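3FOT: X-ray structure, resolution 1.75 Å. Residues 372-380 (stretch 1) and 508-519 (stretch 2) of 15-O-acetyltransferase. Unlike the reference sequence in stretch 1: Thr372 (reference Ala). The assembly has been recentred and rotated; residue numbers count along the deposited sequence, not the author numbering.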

# COMPACT_ATOMS: atom_id res chain seq x y z
N THR A 372 -2.37 -16.00 -26.35
CA THR A 372 -0.93 -15.81 -26.55
C THR A 372 -0.68 -15.04 -27.84
O THR A 372 -0.88 -15.55 -28.95
CB THR A 372 -0.17 -17.17 -26.52
OG1 THR A 372 -0.40 -17.80 -25.26
CG2 THR A 372 1.34 -16.96 -26.70
N VAL A 373 -0.29 -13.78 -27.68
CA VAL A 373 -0.03 -12.89 -28.82
C VAL A 373 1.31 -12.21 -28.64
O VAL A 373 1.72 -11.90 -27.52
CB VAL A 373 -1.13 -11.79 -29.00
CG1 VAL A 373 -2.46 -12.41 -29.36
CG2 VAL A 373 -1.26 -10.91 -27.73
N SER A 374 2.01 -11.99 -29.73
CA SER A 374 3.25 -11.25 -29.66
C SER A 374 3.01 -9.76 -29.89
O SER A 374 1.92 -9.35 -30.30
CB SER A 374 4.25 -11.78 -30.65
OG SER A 374 3.97 -11.22 -31.89
N HIS A 375 4.03 -8.95 -29.62
CA HIS A 375 3.91 -7.53 -29.89
C HIS A 375 3.91 -7.24 -31.40
O HIS A 375 3.49 -6.17 -31.82
CB HIS A 375 5.06 -6.79 -29.20
CG HIS A 375 4.93 -6.74 -27.71
ND1 HIS A 375 3.95 -5.99 -27.09
CD2 HIS A 375 5.67 -7.30 -26.72
CE1 HIS A 375 4.09 -6.10 -25.77
NE2 HIS A 375 5.12 -6.88 -25.53
N LYS A 376 4.36 -8.21 -32.19
CA LYS A 376 4.43 -8.04 -33.65
C LYS A 376 3.16 -8.54 -34.34
O LYS A 376 2.98 -8.32 -35.54
CB LYS A 376 5.65 -8.78 -34.21
CG LYS A 376 7.00 -8.13 -33.85
CD LYS A 376 8.15 -9.14 -33.84
CE LYS A 376 9.50 -8.44 -33.55
NZ LYS A 376 10.65 -9.40 -33.49
N ASP A 377 2.27 -9.20 -33.59
CA ASP A 377 0.98 -9.63 -34.15
C ASP A 377 0.09 -8.43 -34.50
O ASP A 377 0.25 -7.32 -33.95
CB ASP A 377 0.24 -10.57 -33.21
CG ASP A 377 0.81 -11.97 -33.21
OD1 ASP A 377 1.39 -12.41 -34.24
OD2 ASP A 377 0.67 -12.65 -32.17
N GLU A 378 -0.86 -8.66 -35.41
CA GLU A 378 -1.83 -7.64 -35.77
C GLU A 378 -2.44 -7.01 -34.53
O GLU A 378 -2.76 -7.71 -33.56
CB GLU A 378 -2.98 -8.22 -36.62
CG GLU A 378 -2.59 -8.70 -38.01
CD GLU A 378 -2.07 -7.59 -38.88
OE1 GLU A 378 -2.64 -6.47 -38.83
OE2 GLU A 378 -1.07 -7.82 -39.58
N LYS A 379 -2.61 -5.69 -34.58
CA LYS A 379 -3.26 -4.95 -33.46
C LYS A 379 -4.58 -5.61 -33.04
O LYS A 379 -4.80 -5.82 -31.85
CB LYS A 379 -3.52 -3.50 -33.86
CG LYS A 379 -4.05 -2.66 -32.72
CD LYS A 379 -4.40 -1.25 -33.19
CE LYS A 379 -5.31 -0.55 -32.19
NZ LYS A 379 -4.49 -0.05 -31.05
N GLU A 380 -5.44 -5.92 -34.00
CA GLU A 380 -6.72 -6.54 -33.70
C GLU A 380 -6.55 -7.84 -32.92
O GLU A 380 -7.36 -8.13 -32.02
CB GLU A 380 -7.57 -6.75 -34.98
CG GLU A 380 -8.90 -7.45 -34.66
CD GLU A 380 -9.76 -7.76 -35.90
OE1 GLU A 380 -9.52 -7.14 -36.97
OE2 GLU A 380 -10.66 -8.61 -35.78
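Stretch 2 (508-519) QSIVEFMLAFRL

Two polar contacts join the stretches: Lys379, at the start of the stretch 1 helix, meets the C-terminal part of stretch 2, and His375, in the preceding loop, meets Ser509 on its helix. At the first, Lys379 extends its side chain (chi1 to chi3 all t, chi4 p) to the C-terminal end of stretch 2, where NZ donates to the backbone carbonyls Ala516 O at 2.7 Å and Arg518 O at 2.8 Å. The O atom of water 1 accepts from Lys379 NZ at 2.8 Å and donates to Leu515 O at 3.2 Å. At the second, His375 NE2 donates to Ser509 OG at 2.8 Å in a nearly straight bond (170°), which lies near the plane of the imidazole.

The same ring is sandwiched. Phe513 stacks face-to-face on one side, centroids 3.8 Å apart and planes at 22°, with His375 CE1 3.3 Å from Phe513 CE2; over the opposite face lies the Glu512 carboxylate, its CD 3.3 Å from His375 ND1 without a hydrogen bond. Farther out, Val373 CG2 packs 4.0 Å from Phe513 CE1, and Val373 O lies 3.6 Å from Phe513 CZ.

Both chains advance in the same sense: His375 CA is 7.3 Å from Phe513 CA, and Lys379 CA 6.7 Å from Ala516 CA. Between these points stretch 1 turns away; a hydrogen bond from Ser374 N to Asp377 OD2 (2.9 Å) braces the turn, before the helix starts at Lys379.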

# COMPACT_ATOMS: atom_id res chain seq x y z
N GLN A 508 8.18 -2.87 -19.64
CA GLN A 508 7.97 -2.25 -20.96
C GLN A 508 7.01 -3.08 -21.83
O GLN A 508 6.20 -2.53 -22.60
CB GLN A 508 9.31 -2.04 -21.68
CG GLN A 508 10.16 -0.89 -21.06
CD GLN A 508 9.33 0.39 -20.83
OE1 GLN A 508 9.09 0.80 -19.68
NE2 GLN A 508 8.84 0.99 -21.92
N SER A 509 7.10 -4.39 -21.69
CA SER A 509 6.20 -5.30 -22.41
C SER A 509 4.75 -5.09 -21.97
O SER A 509 3.82 -5.03 -22.81
CB SER A 509 6.62 -6.76 -22.18
OG SER A 509 5.75 -7.65 -22.91
N ILE A 510 4.54 -5.00 -20.66
CA ILE A 510 3.23 -4.76 -20.11
C ILE A 510 2.70 -3.44 -20.64
O ILE A 510 1.58 -3.38 -21.12
CB ILE A 510 3.26 -4.66 -18.56
CG1 ILE A 510 3.67 -6.00 -17.94
CG2 ILE A 510 1.93 -4.16 -18.02
CD1 ILE A 510 4.20 -5.82 -16.50
N VAL A 511 3.53 -2.40 -20.56
CA VAL A 511 3.12 -1.06 -21.03
C VAL A 511 2.75 -1.07 -22.52
O VAL A 511 1.73 -0.48 -22.92
CB VAL A 511 4.22 -0.00 -20.74
CG1 VAL A 511 3.90 1.33 -21.42
CG2 VAL A 511 4.37 0.23 -19.22
N GLU A 512 3.58 -1.73 -23.33
CA GLU A 512 3.31 -1.85 -24.75
C GLU A 512 1.94 -2.49 -25.04
O GLU A 512 1.20 -2.01 -25.91
CB GLU A 512 4.44 -2.60 -25.46
CG GLU A 512 4.36 -2.50 -26.98
CD GLU A 512 5.52 -3.18 -27.70
OE1 GLU A 512 6.48 -3.63 -27.02
OE2 GLU A 512 5.45 -3.27 -28.95
N PHE A 513 1.60 -3.57 -24.33
CA PHE A 513 0.28 -4.18 -24.53
C PHE A 513 -0.87 -3.25 -24.11
O PHE A 513 -1.88 -3.17 -24.79
CB PHE A 513 0.14 -5.52 -23.81
CG PHE A 513 0.85 -6.66 -24.48
CD1 PHE A 513 0.57 -7.00 -25.82
CD2 PHE A 513 1.76 -7.45 -23.76
CE1 PHE A 513 1.20 -8.09 -26.44
CE2 PHE A 513 2.40 -8.55 -24.38
CZ PHE A 513 2.12 -8.86 -25.72
N MET A 514 -0.71 -2.57 -22.97
CA MET A 514 -1.71 -1.58 -22.57
C MET A 514 -1.93 -0.52 -23.65
O MET A 514 -3.09 -0.16 -23.99
CB MET A 514 -1.30 -0.93 -21.24
CG MET A 514 -1.42 -1.92 -20.07
SD MET A 514 -0.79 -1.19 -18.56
CE MET A 514 -2.08 -0.00 -18.17
N LEU A 515 -0.84 -0.03 -24.21
CA LEU A 515 -0.90 1.02 -25.21
C LEU A 515 -1.55 0.51 -26.48
O LEU A 515 -2.27 1.24 -27.18
CB LEU A 515 0.49 1.61 -25.48
CG LEU A 515 1.01 2.48 -24.33
CD1 LEU A 515 2.50 2.78 -24.57
CD2 LEU A 515 0.18 3.78 -24.16
N ALA A 516 -1.34 -0.77 -26.75
CA ALA A 516 -1.92 -1.41 -27.93
C ALA A 516 -3.44 -1.47 -27.88
O ALA A 516 -4.09 -1.65 -28.90
CB ALA A 516 -1.31 -2.84 -28.12
N PHE A 517 -4.02 -1.30 -26.70
CA PHE A 517 -5.46 -1.38 -26.53
C PHE A 517 -6.14 -0.08 -26.97
O PHE A 517 -7.36 -0.05 -27.11
CB PHE A 517 -5.79 -1.63 -25.06
CG PHE A 517 -7.08 -2.30 -24.82
CD1 PHE A 517 -7.28 -3.61 -25.26
CD2 PHE A 517 -8.10 -1.67 -24.08
CE1 PHE A 517 -8.48 -4.29 -25.00
CE2 PHE A 517 -9.29 -2.33 -23.80
CZ PHE A 517 -9.49 -3.66 -24.26
N ARG A 518 -5.35 0.98 -27.15
CA ARG A 518 -5.90 2.30 -27.46
C ARG A 518 -6.71 2.23 -28.74
O ARG A 518 -6.42 1.43 -29.64
CB ARG A 518 -4.79 3.36 -27.57
CG ARG A 518 -4.21 3.75 -26.23
CD ARG A 518 -3.08 4.73 -26.43
NE ARG A 518 -1.98 4.09 -27.15
CZ ARG A 518 -0.89 4.71 -27.57
NH1 ARG A 518 -0.74 6.01 -27.35
NH2 ARG A 518 0.06 4.05 -28.21
N LEU A 519 -7.75 3.05 -28.81
CA LEU A 519 -8.59 3.11 -30.00
C LEU A 519 -7.82 3.69 -31.16
O LEU A 519 -6.96 4.56 -30.98
CB LEU A 519 -9.84 3.94 -29.72
CG LEU A 519 -10.73 3.39 -28.62
CD1 LEU A 519 -11.86 4.38 -28.34
CD2 LEU A 519 -11.27 2.04 -29.03
OXT LEU A 519 -8.06 3.30 -32.32
O HOH W 1 -2.60 1.84 -30.34